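PDB 3ELE: amino Transferase, which probably transfers amino groups between amino acids and keto acids with the help of bound pyridoxal-5'-phosphate, as class I and II aminotransferases do. Local coordinates for residues A118-S121 with E126-T129; I130-P135 with E156-D161; V149-D154 with E166-A171; K195-L200 with I212-D217. All blocks are in the same frame, centred on the assembly; numbering follows the deposited sequence.

Contact 1 of 4, residues A118-S121 with E126-T129; sequences ALTS and EFIT
The far end of the Phe127 ring meets Leu119 and Thr120, where helix 108-119 gives out, and all three residues are buried. Leu119 approaches chiefly with its CB, which lies in the plane of the ring at its edge, 3.9 Å from Phe127 CZ. Thr120 comes closer: OG1 stands 3.3 Å from Phe127 CE2, also near the ring plane, so the hydroxyl oxygen faces the ring rim and not its pi cloud. That oxygen sits beside the backbone N of Thr120 (chi1 -53°), and its polar partner is Phe116 O, one turn back in the helix. Phe116 also meets the Phe127 ring edge-to-face. The remainder is looser. The backbones stay well apart, with Thr120 CA and Glu126 CA 8.6 Å from each other, and Ser121 and Glu126 are partly exposed. Glu126 OE1 turns to Asn170, while Ser121 OG bonds to Arg210. The second subunit reaches the helix end: its Asn5 ND2 bonds to Thr120 O and its Val4 packs on Leu119. An aromatic side chain from strand 126-130, next to the edge strand, set against the C-terminal end of the preceding helix is ordinary helix-on-sheet packing in the large domain of the PLP-dependent aminotransferase fold.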
loop_
_atom_site.group_PDB
_atom_site.type_symbol
_atom_site.label_atom_id
_atom_site.label_comp_id
_atom_site.label_asym_id
_atom_site.label_seq_id
_atom_site.Cartn_x
_atom_site.Cartn_y
_atom_site.Cartn_z
ATOM N N ALA A 118 -13.561 4.129 2.940
ATOM C CA ALA A 118 -14.417 3.822 4.102
ATOM C C ALA A 118 -15.692 4.662 4.139
ATOM O O ALA A 118 -16.739 4.181 4.513
ATOM C CB ALA A 118 -13.633 4.007 5.428
ATOM N N LEU A 119 -15.584 5.923 3.748
ATOM C CA LEU A 119 -16.727 6.837 3.781
ATOM C C LEU A 119 -17.630 6.851 2.541
ATOM O O LEU A 119 -18.740 7.301 2.674
ATOM C CB LEU A 119 -16.243 8.260 4.114
ATOM C CG LEU A 119 -15.710 8.428 5.543
ATOM C CD1 LEU A 119 -15.162 9.803 5.700
ATOM C CD2 LEU A 119 -16.836 8.182 6.581
ATOM N N THR A 120 -17.195 6.344 1.374
ATOM C CA THR A 120 -18.040 6.374 0.140
ATOM C C THR A 120 -19.058 5.197 0.031
ATOM O O THR A 120 -18.683 4.020 -0.126
ATOM C CB THR A 120 -17.172 6.461 -1.129
ATOM O OG1 THR A 120 -16.271 7.573 -1.008
ATOM C CG2 THR A 120 -18.032 6.628 -2.411
ATOM N N SER A 121 -20.348 5.522 0.079
ATOM C CA SER A 121 -21.405 4.513 -0.006
ATOM C C SER A 121 -22.292 4.676 -1.253
ATOM O O SER A 121 -23.274 3.924 -1.412
ATOM C CB SER A 121 -22.239 4.571 1.279
ATOM O OG SER A 121 -22.913 5.816 1.411
ATOM N N GLU A 126 -20.085 13.307 -2.377
ATOM C CA GLU A 126 -19.164 14.410 -2.661
ATOM C C GLU A 126 -18.210 14.661 -1.512
ATOM O O GLU A 126 -18.607 14.575 -0.341
ATOM C CB GLU A 126 -19.958 15.675 -2.943
ATOM C CG GLU A 126 -20.800 15.597 -4.234
ATOM C CD GLU A 126 -21.791 16.764 -4.432
ATOM O OE1 GLU A 126 -21.892 17.668 -3.578
ATOM O OE2 GLU A 126 -22.505 16.746 -5.453
ATOM N N PHE A 127 -16.936 14.925 -1.852
ATOM C CA PHE A 127 -15.937 15.380 -0.894
ATOM C C PHE A 127 -15.486 16.763 -1.361
ATOM O O PHE A 127 -15.209 16.970 -2.555
ATOM C CB PHE A 127 -14.768 14.401 -0.754
ATOM C CG PHE A 127 -15.164 13.112 -0.117
ATOM C CD1 PHE A 127 -15.146 12.968 1.281
ATOM C CD2 PHE A 127 -15.603 12.039 -0.903
ATOM C CE1 PHE A 127 -15.556 11.747 1.894
ATOM C CE2 PHE A 127 -15.998 10.825 -0.309
ATOM C CZ PHE A 127 -15.963 10.669 1.091
ATOM N N ILE A 128 -15.432 17.703 -0.412
ATOM C CA ILE A 128 -15.117 19.091 -0.668
ATOM C C ILE A 128 -13.654 19.355 -0.356
ATOM O O ILE A 128 -13.157 18.957 0.707
ATOM C CB ILE A 128 -15.981 20.054 0.181
ATOM C CG1 ILE A 128 -17.458 19.978 -0.211
ATOM C CG2 ILE A 128 -15.552 21.520 0.010
ATOM C CD1 ILE A 128 -18.306 20.871 0.645
ATOM N N THR A 129 -12.985 20.029 -1.287
ATOM C CA THR A 129 -11.573 20.480 -1.106
ATOM C C THR A 129 -11.639 22.015 -1.172
ATOM O O THR A 129 -12.555 22.579 -1.815
ATOM C CB THR A 129 -10.621 19.852 -2.128
ATOM O OG1 THR A 129 -9.256 20.191 -1.808
ATOM C CG2 THR A 129 -10.926 20.305 -3.548
#

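Contact 2 of 4, residues I130-P135 with E156-D161; sequences IAPYFP and EHFQID. With PLP (pyridoxal-5'-phosphate), chain E.
Ile130 CG2 rests 4.1 Å from Ile160 CG1, the two side chains crossing at about a right angle, and the same methyl lies as far from the backbone atom Gln159 O. Ile160 also packs on Thr193 and Leu197 of helix 191-208. At a second apolar point Pro132 sets its ring carbon CD against the edge of the Phe158 ring, near its plane, 3.8 Å from Phe158 CD1. The peptide bond before Pro132 is cis. Phe158 also meets the rings of Phe328, Phe337 and Trp370, the last edge-to-face, which makes this an aromatic cluster.

Polar contact between the loops passes through a water that lies 2.8 Å from both Ala131 O and Gln159 O and can bridge them, though which acceptors receive its protons is not settled. The side chain of Gln159 is held by Thr193, Ser190 and Val188, and Asp161 caps helix 162-167 through Ala164 N.

Contact with the cofactor forms the third group. Phe134 CG is anti to its own N (chi1 -176°), which brings the ring face-on against the pyridine ring of pyridoxal-5'-phosphate, with PLP C3 4.0 Å above the plane of the Phe134 ring and over its centre. An aromatic ring laid against one face of the pyridine ring is a hallmark of the cofactor site in fold-type I aminotransferases.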
loop_
_atom_site.group_PDB
_atom_site.type_symbol
_atom_site.label_atom_id
_atom_site.label_comp_id
_atom_site.label_asym_id
_atom_site.label_seq_id
_atom_site.Cartn_x
_atom_site.Cartn_y
_atom_site.Cartn_z
ATOM N N ILE A 130 -10.742 22.673 -0.432
ATOM C CA ILE A 130 -10.670 24.137 -0.357
ATOM C C ILE A 130 -9.461 24.531 -1.201
ATOM O O ILE A 130 -8.332 24.159 -0.868
ATOM C CB ILE A 130 -10.504 24.652 1.114
ATOM C CG1 ILE A 130 -11.528 24.011 2.063
ATOM C CG2 ILE A 130 -10.647 26.188 1.193
ATOM C CD1 ILE A 130 -12.951 24.283 1.697
ATOM N N ALA A 131 -9.706 25.259 -2.293
ATOM C CA ALA A 131 -8.644 25.717 -3.193
ATOM C C ALA A 131 -7.768 26.795 -2.503
ATOM O O ALA A 131 -8.267 27.508 -1.649
ATOM C CB ALA A 131 -9.212 26.259 -4.499
ATOM N N PRO A 132 -6.450 26.859 -2.812
ATOM C CA PRO A 132 -5.735 25.971 -3.722
ATOM C C PRO A 132 -5.487 24.633 -3.042
ATOM O O PRO A 132 -5.263 24.602 -1.823
ATOM C CB PRO A 132 -4.438 26.712 -3.981
ATOM C CG PRO A 132 -4.186 27.450 -2.705
ATOM C CD PRO A 132 -5.538 27.857 -2.215
ATOM N N TYR A 133 -5.514 23.547 -3.816
ATOM C CA TYR A 133 -5.409 22.200 -3.236
ATOM C C TYR A 133 -4.510 21.223 -4.002
ATOM O O TYR A 133 -4.209 21.422 -5.176
ATOM C CB TYR A 133 -6.826 21.620 -3.075
ATOM C CG TYR A 133 -7.481 21.227 -4.380
ATOM C CD1 TYR A 133 -8.081 22.175 -5.204
ATOM C CD2 TYR A 133 -7.474 19.892 -4.804
ATOM C CE1 TYR A 133 -8.633 21.813 -6.436
ATOM C CE2 TYR A 133 -8.018 19.512 -6.016
ATOM C CZ TYR A 133 -8.612 20.465 -6.828
ATOM O OH TYR A 133 -9.154 20.033 -8.006
ATOM N N PHE A 134 -4.098 20.176 -3.287
ATOM C CA PHE A 134 -3.298 19.058 -3.796
ATOM C C PHE A 134 -4.147 18.275 -4.829
ATOM O O PHE A 134 -5.091 17.573 -4.432
ATOM C CB PHE A 134 -2.912 18.185 -2.599
ATOM C CG PHE A 134 -2.000 17.033 -2.908
ATOM C CD1 PHE A 134 -0.816 17.220 -3.621
ATOM C CD2 PHE A 134 -2.259 15.772 -2.356
ATOM C CE1 PHE A 134 0.049 16.137 -3.856
ATOM C CE2 PHE A 134 -1.396 14.692 -2.581
ATOM C CZ PHE A 134 -0.248 14.874 -3.341
ATOM N N PRO A 135 -3.815 18.371 -6.144
ATOM C CA PRO A 135 -4.679 17.762 -7.174
ATOM C C PRO A 135 -4.935 16.263 -7.083
ATOM O O PRO A 135 -5.974 15.803 -7.557
ATOM C CB PRO A 135 -3.963 18.101 -8.497
ATOM C CG PRO A 135 -3.056 19.240 -8.158
ATOM C CD PRO A 135 -2.633 19.014 -6.765
ATOM N N GLU A 156 -7.355 36.543 -0.489
ATOM C CA GLU A 156 -7.014 37.649 0.410
ATOM C C GLU A 156 -6.096 37.126 1.522
ATOM O O GLU A 156 -4.978 37.604 1.658
ATOM C CB GLU A 156 -8.282 38.334 0.969
ATOM C CG GLU A 156 -9.176 38.966 -0.130
ATOM C CD GLU A 156 -10.505 39.574 0.376
ATOM O OE1 GLU A 156 -11.073 39.126 1.407
ATOM O OE2 GLU A 156 -11.014 40.501 -0.304
ATOM N N HIS A 157 -6.549 36.112 2.261
ATOM C CA HIS A 157 -5.788 35.517 3.399
ATOM C C HIS A 157 -5.444 34.013 3.317
ATOM O O HIS A 157 -4.704 33.531 4.170
ATOM C CB HIS A 157 -6.573 35.758 4.703
ATOM C CG HIS A 157 -6.810 37.203 5.007
ATOM N ND1 HIS A 157 -5.832 38.023 5.529
ATOM C CD2 HIS A 157 -7.914 37.976 4.859
ATOM C CE1 HIS A 157 -6.322 39.240 5.690
ATOM N NE2 HIS A 157 -7.583 39.239 5.288
ATOM N N PHE A 158 -5.942 33.297 2.300
ATOM C CA PHE A 158 -5.753 31.839 2.141
ATOM C C PHE A 158 -6.238 31.005 3.340
ATOM O O PHE A 158 -5.575 30.053 3.778
ATOM C CB PHE A 158 -4.344 31.493 1.656
ATOM C CG PHE A 158 -4.072 31.986 0.269
ATOM C CD1 PHE A 158 -4.584 31.294 -0.836
ATOM C CD2 PHE A 158 -3.359 33.170 0.056
ATOM C CE1 PHE A 158 -4.353 31.764 -2.151
ATOM C CE2 PHE A 158 -3.133 33.648 -1.250
ATOM C CZ PHE A 158 -3.629 32.941 -2.351
ATOM N N GLN A 159 -7.414 31.413 3.845
ATOM C CA GLN A 159 -8.140 30.718 4.888
ATOM C C GLN A 159 -9.313 30.056 4.125
ATOM O O GLN A 159 -9.079 29.444 3.072
ATOM C CB GLN A 159 -8.543 31.681 6.017
ATOM C CG GLN A 159 -7.358 32.311 6.768
ATOM C CD GLN A 159 -6.619 31.338 7.702
ATOM O OE1 GLN A 159 -7.236 30.641 8.542
ATOM N NE2 GLN A 159 -5.288 31.338 7.608
ATOM N N ILE A 160 -10.545 30.179 4.604
ATOM C CA ILE A 160 -11.699 29.557 3.946
ATOM C C ILE A 160 -12.741 30.619 3.673
ATOM O O ILE A 160 -13.019 31.436 4.533
ATOM C CB ILE A 160 -12.308 28.437 4.827
ATOM C CG1 ILE A 160 -11.248 27.340 5.100
ATOM C CG2 ILE A 160 -13.574 27.852 4.167
ATOM C CD1 ILE A 160 -11.741 26.143 5.923
ATOM N N ASP A 161 -13.287 30.609 2.455
ATOM C CA ASP A 161 -14.431 31.454 2.095
ATOM C C ASP A 161 -15.628 30.631 2.584
ATOM O O ASP A 161 -16.118 29.746 1.869
ATOM C CB ASP A 161 -14.460 31.698 0.580
ATOM C CG ASP A 161 -15.664 32.503 0.117
ATOM O OD1 ASP A 161 -16.718 32.587 0.811
ATOM O OD2 ASP A 161 -15.572 33.005 -1.011
HETATM N N1 PLP E . -0.851 15.465 1.222
HETATM C C2 PLP E . -0.196 16.597 0.735
HETATM C C2A PLP E . -0.867 17.929 0.838
HETATM C C3 PLP E . 1.096 16.489 0.180
HETATM O O3 PLP E . 1.755 17.601 -0.286
HETATM C C4 PLP E . 1.723 15.225 0.075
HETATM C C4A PLP E . 2.871 15.131 -0.913
HETATM O O4A PLP E . 2.644 14.906 -2.102
HETATM C C5 PLP E . 1.032 14.082 0.582
HETATM C C6 PLP E . -0.259 14.214 1.151
HETATM C C5A PLP E . 1.592 12.678 0.494
HETATM O O4P PLP E . 2.335 12.300 1.610
HETATM P P PLP E . 2.853 10.774 1.673
HETATM O O1P PLP E . 2.861 10.300 3.098
HETATM O O2P PLP E . 4.276 10.721 1.198
HETATM O O3P PLP E . 2.012 9.860 0.843
HETATM O O HOH W 1 -9.121 29.266 0.321
#

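Contact 3 of 4, residues V149-D154 with E166-A171; sequences VEVPAD and EERINA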
loop_
_atom_site.group_PDB
_atom_site.type_symbol
_atom_site.label_atom_id
_atom_site.label_comp_id
_atom_site.label_asym_id
_atom_site.label_seq_id
_atom_site.Cartn_x
_atom_site.Cartn_y
_atom_site.Cartn_z
ATOM N N VAL A 149 -15.581 18.333 -5.076
ATOM C CA VAL A 149 -16.213 19.655 -5.185
ATOM C C VAL A 149 -15.174 20.651 -4.664
ATOM O O VAL A 149 -14.698 20.501 -3.554
ATOM C CB VAL A 149 -17.510 19.679 -4.360
ATOM C CG1 VAL A 149 -18.125 21.089 -4.288
ATOM C CG2 VAL A 149 -18.471 18.727 -4.967
ATOM N N GLU A 150 -14.798 21.630 -5.487
ATOM C CA GLU A 150 -13.811 22.644 -5.130
ATOM C C GLU A 150 -14.455 23.898 -4.597
ATOM O O GLU A 150 -15.359 24.425 -5.243
ATOM C CB GLU A 150 -12.995 23.073 -6.356
ATOM C CG GLU A 150 -12.214 21.962 -7.006
ATOM C CD GLU A 150 -11.398 22.408 -8.219
ATOM O OE1 GLU A 150 -11.250 23.624 -8.471
ATOM O OE2 GLU A 150 -10.857 21.511 -8.897
ATOM N N VAL A 151 -13.975 24.380 -3.441
ATOM C CA VAL A 151 -14.383 25.688 -2.935
ATOM C C VAL A 151 -13.364 26.693 -3.510
ATOM O O VAL A 151 -12.136 26.476 -3.356
ATOM C CB VAL A 151 -14.438 25.770 -1.411
ATOM C CG1 VAL A 151 -14.829 27.195 -0.971
ATOM C CG2 VAL A 151 -15.423 24.752 -0.866
ATOM N N PRO A 152 -13.838 27.756 -4.222
ATOM C CA PRO A 152 -12.912 28.791 -4.734
ATOM C C PRO A 152 -12.036 29.422 -3.641
ATOM O O PRO A 152 -12.488 29.601 -2.502
ATOM C CB PRO A 152 -13.842 29.839 -5.349
ATOM C CG PRO A 152 -15.050 29.098 -5.693
ATOM C CD PRO A 152 -15.223 28.038 -4.648
ATOM N N ALA A 153 -10.806 29.754 -4.008
ATOM C CA ALA A 153 -9.824 30.250 -3.055
ATOM C C ALA A 153 -10.160 31.604 -2.410
ATOM O O ALA A 153 -10.806 32.467 -3.021
ATOM C CB ALA A 153 -8.413 30.327 -3.705
ATOM N N ASP A 154 -9.752 31.721 -1.145
ATOM C CA ASP A 154 -9.727 32.975 -0.417
ATOM C C ASP A 154 -8.333 33.478 -0.783
ATOM O O ASP A 154 -7.351 33.127 -0.141
ATOM C CB ASP A 154 -9.843 32.745 1.092
ATOM C CG ASP A 154 -9.413 33.941 1.918
ATOM O OD1 ASP A 154 -9.479 35.081 1.414
ATOM O OD2 ASP A 154 -8.980 33.732 3.078
ATOM N N GLU A 166 -20.237 26.904 2.466
ATOM C CA GLU A 166 -21.611 26.607 2.888
ATOM C C GLU A 166 -22.556 26.356 1.708
ATOM O O GLU A 166 -23.419 25.477 1.774
ATOM C CB GLU A 166 -22.165 27.738 3.773
ATOM C CG GLU A 166 -23.560 27.431 4.332
ATOM C CD GLU A 166 -24.045 28.371 5.414
ATOM O OE1 GLU A 166 -23.346 29.342 5.767
ATOM O OE2 GLU A 166 -25.158 28.115 5.918
ATOM N N GLU A 167 -22.388 27.149 0.650
ATOM C CA GLU A 167 -23.181 27.046 -0.585
ATOM C C GLU A 167 -22.944 25.712 -1.324
ATOM O O GLU A 167 -23.853 25.203 -1.974
ATOM C CB GLU A 167 -22.873 28.252 -1.490
ATOM C CG GLU A 167 -23.775 28.433 -2.700
ATOM C CD GLU A 167 -23.356 29.599 -3.617
ATOM O OE1 GLU A 167 -22.434 30.388 -3.278
ATOM O OE2 GLU A 167 -23.970 29.722 -4.702
ATOM N N ARG A 168 -21.743 25.139 -1.198
ATOM C CA ARG A 168 -21.391 23.837 -1.835
ATOM C C ARG A 168 -21.662 22.594 -0.968
ATOM O O ARG A 168 -21.424 21.474 -1.420
ATOM C CB ARG A 168 -19.935 23.868 -2.300
ATOM C CG ARG A 168 -19.745 24.803 -3.470
ATOM C CD ARG A 168 -18.326 25.194 -3.681
ATOM N NE ARG A 168 -18.179 26.009 -4.894
ATOM C CZ ARG A 168 -18.530 27.292 -5.021
ATOM N NH1 ARG A 168 -19.079 27.978 -4.019
ATOM N NH2 ARG A 168 -18.329 27.905 -6.189
ATOM N N ILE A 169 -22.131 22.791 0.268
ATOM C CA ILE A 169 -22.501 21.699 1.164
ATOM C C ILE A 169 -23.957 21.352 0.842
ATOM O O ILE A 169 -24.793 22.249 0.763
ATOM C CB ILE A 169 -22.400 22.095 2.660
ATOM C CG1 ILE A 169 -20.946 22.278 3.098
ATOM C CG2 ILE A 169 -23.059 21.022 3.553
ATOM C CD1 ILE A 169 -20.818 22.921 4.471
ATOM N N ASN A 170 -24.246 20.057 0.682
ATOM C CA ASN A 170 -25.606 19.547 0.393
ATOM C C ASN A 170 -25.789 18.139 0.996
ATOM O O ASN A 170 -24.914 17.650 1.737
ATOM C CB ASN A 170 -25.884 19.599 -1.132
ATOM C CG ASN A 170 -24.870 18.799 -1.969
ATOM O OD1 ASN A 170 -24.798 17.581 -1.891
ATOM N ND2 ASN A 170 -24.145 19.489 -2.814
ATOM N N ALA A 171 -26.912 17.498 0.683
ATOM C CA ALA A 171 -27.199 16.136 1.166
ATOM C C ALA A 171 -26.156 15.084 0.742
ATOM O O ALA A 171 -26.004 14.112 1.432
ATOM C CB ALA A 171 -28.613 15.702 0.734
#
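Arg168 carries this contact almost alone, lying with its long side chain across the end of strand 147-151. Its apolar part packs first. Val149 CG1 touches the base of the chain, 3.9 Å from Arg168 CB, and Val151 CG2 comes within 4.1 Å of Arg168 CD, both valines crossing the arginine at a slant. The chain is extended from CG to NE (chi2 162°, chi3 175°), which carries the head past Val151 as far as Pro152.

There the flat guanidinium group meets the proline ring. Pro152 CD sits 3.3 Å above the guanidinium plane, over its centre, and lies 3.4 Å from Arg168 CZ; Pro152 CG approaches Arg168 NH2 at 3.5 Å. The proline thus covers one face of the cationic head. The strand is an outermost one of the mixed seven-stranded sheet within this chain, and segment 166-171 carries the end of helix 162-167 and the chain that leads to strand 173-178, so Arg168 packs over the edge strand of the large-domain sheet.

Polar contacts are fewer. Arg168 NE lies 3.3 Å from Glu150 O, on an oblique approach to the head. A settled bond of the guanidinium runs back from NH1 to Ala164 O of helix 162-167. Glu150 points its CB away from segment 166-171, and Glu166, at the end of the helix, forms a salt bridge with Lys203 of the neighbouring helix 191-208.

Contact 4 of 4, residues K195-L200 with I212-D217; sequences KKLSDL and IFIIAD. With PLP (pyridoxal-5'-phosphate), chain E.
A beta-alpha-beta unit made of strand 173-178, helix 191-208 and strand 213-217 is closed here, where the helix lies on the strand that follows it. Leu197 and Ile214 meet tip to tip: Leu197 CD2 is 3.8 Å from Ile214 CD1. The leucine points from the helix toward the sheet, its CG swung to the far side of CB from the backbone N (chi1 -179°), while Ile214 reaches back from the strand through CG1, its chain then running straight on to CD1 (chi2 179°). Ser198 adds a looser touch, with OG 4.3 Å from the same Ile214 CD1; this hydroxyl is engaged by Ile194 O, one turn earlier in the helix. The interface is small, buried and wholly apolar at its centre, and the nearest backbones, at Ser198 CA and Ile214 CA, stay 8.5 Å apart.

At the other end of the strand the chain reaches the cofactor. Asp217 OD2 lies 2.7 Å from PLP N1, the pyridine nitrogen. This aspartate-pyridine pair is a signature of fold-type I enzymes and probably favours a protonated ring nitrogen. Tyr137 OH bonds to the same carboxylate oxygen, so OD2 has two partners, which should help hold the carboxylate in place.

Around the contact, Leu197 also packs on Leu165 of helix 162-167 and on Ile178 of strand 173-178, which Ile214 touches as well. Ile214 is further covered by Val233 and Tyr237, while on the other side of the sheet Phe213 and Ile215 lie against helix 108-119.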
loop_
_atom_site.group_PDB
_atom_site.type_symbol
_atom_site.label_atom_id
_atom_site.label_comp_id
_atom_site.label_asym_id
_atom_site.label_seq_id
_atom_site.Cartn_x
_atom_site.Cartn_y
_atom_site.Cartn_z
ATOM N N LYS A 195 -12.555 26.769 14.183
ATOM C CA LYS A 195 -13.810 26.890 14.962
ATOM C C LYS A 195 -15.027 27.202 14.068
ATOM O O LYS A 195 -16.064 26.575 14.235
ATOM C CB LYS A 195 -13.700 27.943 16.081
ATOM C CG LYS A 195 -12.839 27.506 17.264
ATOM C CD LYS A 195 -12.396 28.663 18.155
ATOM C CE LYS A 195 -13.517 29.330 18.908
ATOM N NZ LYS A 195 -13.003 30.481 19.755
ATOM N N LYS A 196 -14.898 28.157 13.140
ATOM C CA LYS A 196 -16.011 28.492 12.205
ATOM C C LYS A 196 -16.382 27.293 11.327
ATOM O O LYS A 196 -17.562 27.044 11.099
ATOM C CB LYS A 196 -15.695 29.699 11.307
ATOM C CG LYS A 196 -15.633 31.033 12.033
ATOM C CD LYS A 196 -15.482 32.244 11.074
ATOM C CE LYS A 196 -16.794 32.501 10.273
ATOM N NZ LYS A 196 -16.878 33.827 9.567
ATOM N N LEU A 197 -15.359 26.575 10.844
ATOM C CA LEU A 197 -15.520 25.347 10.049
ATOM C C LEU A 197 -16.268 24.304 10.842
ATOM O O LEU A 197 -17.215 23.703 10.336
ATOM C CB LEU A 197 -14.157 24.750 9.655
ATOM C CG LEU A 197 -14.156 23.472 8.805
ATOM C CD1 LEU A 197 -14.672 23.796 7.438
ATOM C CD2 LEU A 197 -12.749 22.881 8.738
ATOM N N SER A 198 -15.829 24.096 12.086
ATOM C CA SER A 198 -16.448 23.120 12.973
ATOM C C SER A 198 -17.905 23.464 13.258
ATOM O O SER A 198 -18.747 22.589 13.166
ATOM C CB SER A 198 -15.646 22.973 14.248
ATOM O OG SER A 198 -14.317 22.596 13.910
ATOM N N ASP A 199 -18.198 24.735 13.524
ATOM C CA ASP A 199 -19.593 25.175 13.748
ATOM C C ASP A 199 -20.474 25.000 12.507
ATOM O O ASP A 199 -21.608 24.555 12.625
ATOM C CB ASP A 199 -19.666 26.641 14.205
ATOM C CG ASP A 199 -18.998 26.885 15.559
ATOM O OD1 ASP A 199 -18.834 25.934 16.366
ATOM O OD2 ASP A 199 -18.646 28.056 15.813
ATOM N N LEU A 200 -19.941 25.344 11.338
ATOM C CA LEU A 200 -20.651 25.216 10.061
ATOM C C LEU A 200 -21.006 23.761 9.761
ATOM O O LEU A 200 -22.158 23.453 9.458
ATOM C CB LEU A 200 -19.814 25.803 8.905
ATOM C CG LEU A 200 -20.366 25.725 7.467
ATOM C CD1 LEU A 200 -21.715 26.439 7.319
ATOM C CD2 LEU A 200 -19.310 26.276 6.497
ATOM N N ILE A 212 -20.844 15.043 8.531
ATOM C CA ILE A 212 -19.940 15.507 7.464
ATOM C C ILE A 212 -18.595 15.452 8.165
ATOM O O ILE A 212 -18.361 16.197 9.123
ATOM C CB ILE A 212 -20.227 16.938 6.980
ATOM C CG1 ILE A 212 -21.648 17.061 6.426
ATOM C CG2 ILE A 212 -19.209 17.361 5.898
ATOM C CD1 ILE A 212 -22.093 18.488 6.188
ATOM N N PHE A 213 -17.726 14.556 7.719
ATOM C CA PHE A 213 -16.396 14.434 8.314
ATOM C C PHE A 213 -15.438 15.522 7.900
ATOM O O PHE A 213 -15.594 16.110 6.844
ATOM C CB PHE A 213 -15.777 13.068 8.000
ATOM C CG PHE A 213 -16.380 11.989 8.796
ATOM C CD1 PHE A 213 -17.578 11.390 8.390
ATOM C CD2 PHE A 213 -15.811 11.625 10.019
ATOM C CE1 PHE A 213 -18.175 10.420 9.182
ATOM C CE2 PHE A 213 -16.395 10.659 10.808
ATOM C CZ PHE A 213 -17.568 10.057 10.392
ATOM N N ILE A 214 -14.488 15.822 8.783
ATOM C CA ILE A 214 -13.319 16.625 8.442
ATOM C C ILE A 214 -12.269 15.538 8.185
ATOM O O ILE A 214 -12.100 14.650 9.011
ATOM C CB ILE A 214 -12.819 17.543 9.579
ATOM C CG1 ILE A 214 -13.706 18.770 9.725
ATOM C CG2 ILE A 214 -11.367 18.052 9.311
ATOM C CD1 ILE A 214 -13.281 19.743 10.880
ATOM N N ILE A 215 -11.638 15.566 7.015
ATOM C CA ILE A 215 -10.522 14.677 6.687
ATOM C C ILE A 215 -9.342 15.620 6.723
ATOM O O ILE A 215 -9.207 16.442 5.827
ATOM C CB ILE A 215 -10.691 13.966 5.316
ATOM C CG1 ILE A 215 -11.965 13.132 5.296
ATOM C CG2 ILE A 215 -9.499 13.076 4.996
ATOM C CD1 ILE A 215 -13.174 13.877 4.759
ATOM N N ALA A 216 -8.531 15.527 7.790
ATOM C CA ALA A 216 -7.389 16.391 8.031
ATOM C C ALA A 216 -6.113 15.768 7.492
ATOM O O ALA A 216 -5.595 14.816 8.080
ATOM C CB ALA A 216 -7.239 16.682 9.549
ATOM N N ASP A 217 -5.592 16.349 6.406
ATOM C CA ASP A 217 -4.375 15.895 5.723
ATOM C C ASP A 217 -3.222 16.667 6.342
ATOM O O ASP A 217 -2.916 17.781 5.909
ATOM C CB ASP A 217 -4.505 16.172 4.214
ATOM C CG ASP A 217 -3.413 15.560 3.398
ATOM O OD1 ASP A 217 -2.710 14.670 3.900
ATOM O OD2 ASP A 217 -3.294 15.947 2.223
HETATM N N1 PLP E . -0.851 15.465 1.222
HETATM C C2 PLP E . -0.196 16.597 0.735
HETATM C C2A PLP E . -0.867 17.929 0.838
HETATM C C3 PLP E . 1.096 16.489 0.180
HETATM O O3 PLP E . 1.755 17.601 -0.286
HETATM C C4 PLP E . 1.723 15.225 0.075
HETATM C C4A PLP E . 2.871 15.131 -0.913
HETATM O O4A PLP E . 2.644 14.906 -2.102
HETATM C C5 PLP E . 1.032 14.082 0.582
HETATM C C6 PLP E . -0.259 14.214 1.151
HETATM C C5A PLP E . 1.592 12.678 0.494
HETATM O O4P PLP E . 2.335 12.300 1.610
HETATM P P PLP E . 2.853 10.774 1.673
HETATM O O1P PLP E . 2.861 10.300 3.098
HETATM O O2P PLP E . 4.276 10.721 1.198
HETATM O O3P PLP E . 2.012 9.860 0.843
#

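Contacts 1, 3 and 4 all reach the mixed seven-stranded sheet, with centres about 13 Å from one another in every pairing. Contacts 1 and 3 share neighbouring strands, joined by Thr129 O to Val151 N at 2.8 Å, whereas contact 1 meets contact 4 through Leu119 CD2 and Phe213 CE1, 3.7 Å apart. Contact 2 follows contact 1 directly along the chain and interleaves with contact 3, to which Gln159 N and Asp154 OD2 tie it at 2.9 Å. Contacts 2 and 4, centres about 14 Å apart, both reach pyridoxal-5'-phosphate: the first supplies the ring of Phe134 over one face of the pyridine, the second the carboxylate of Asp217.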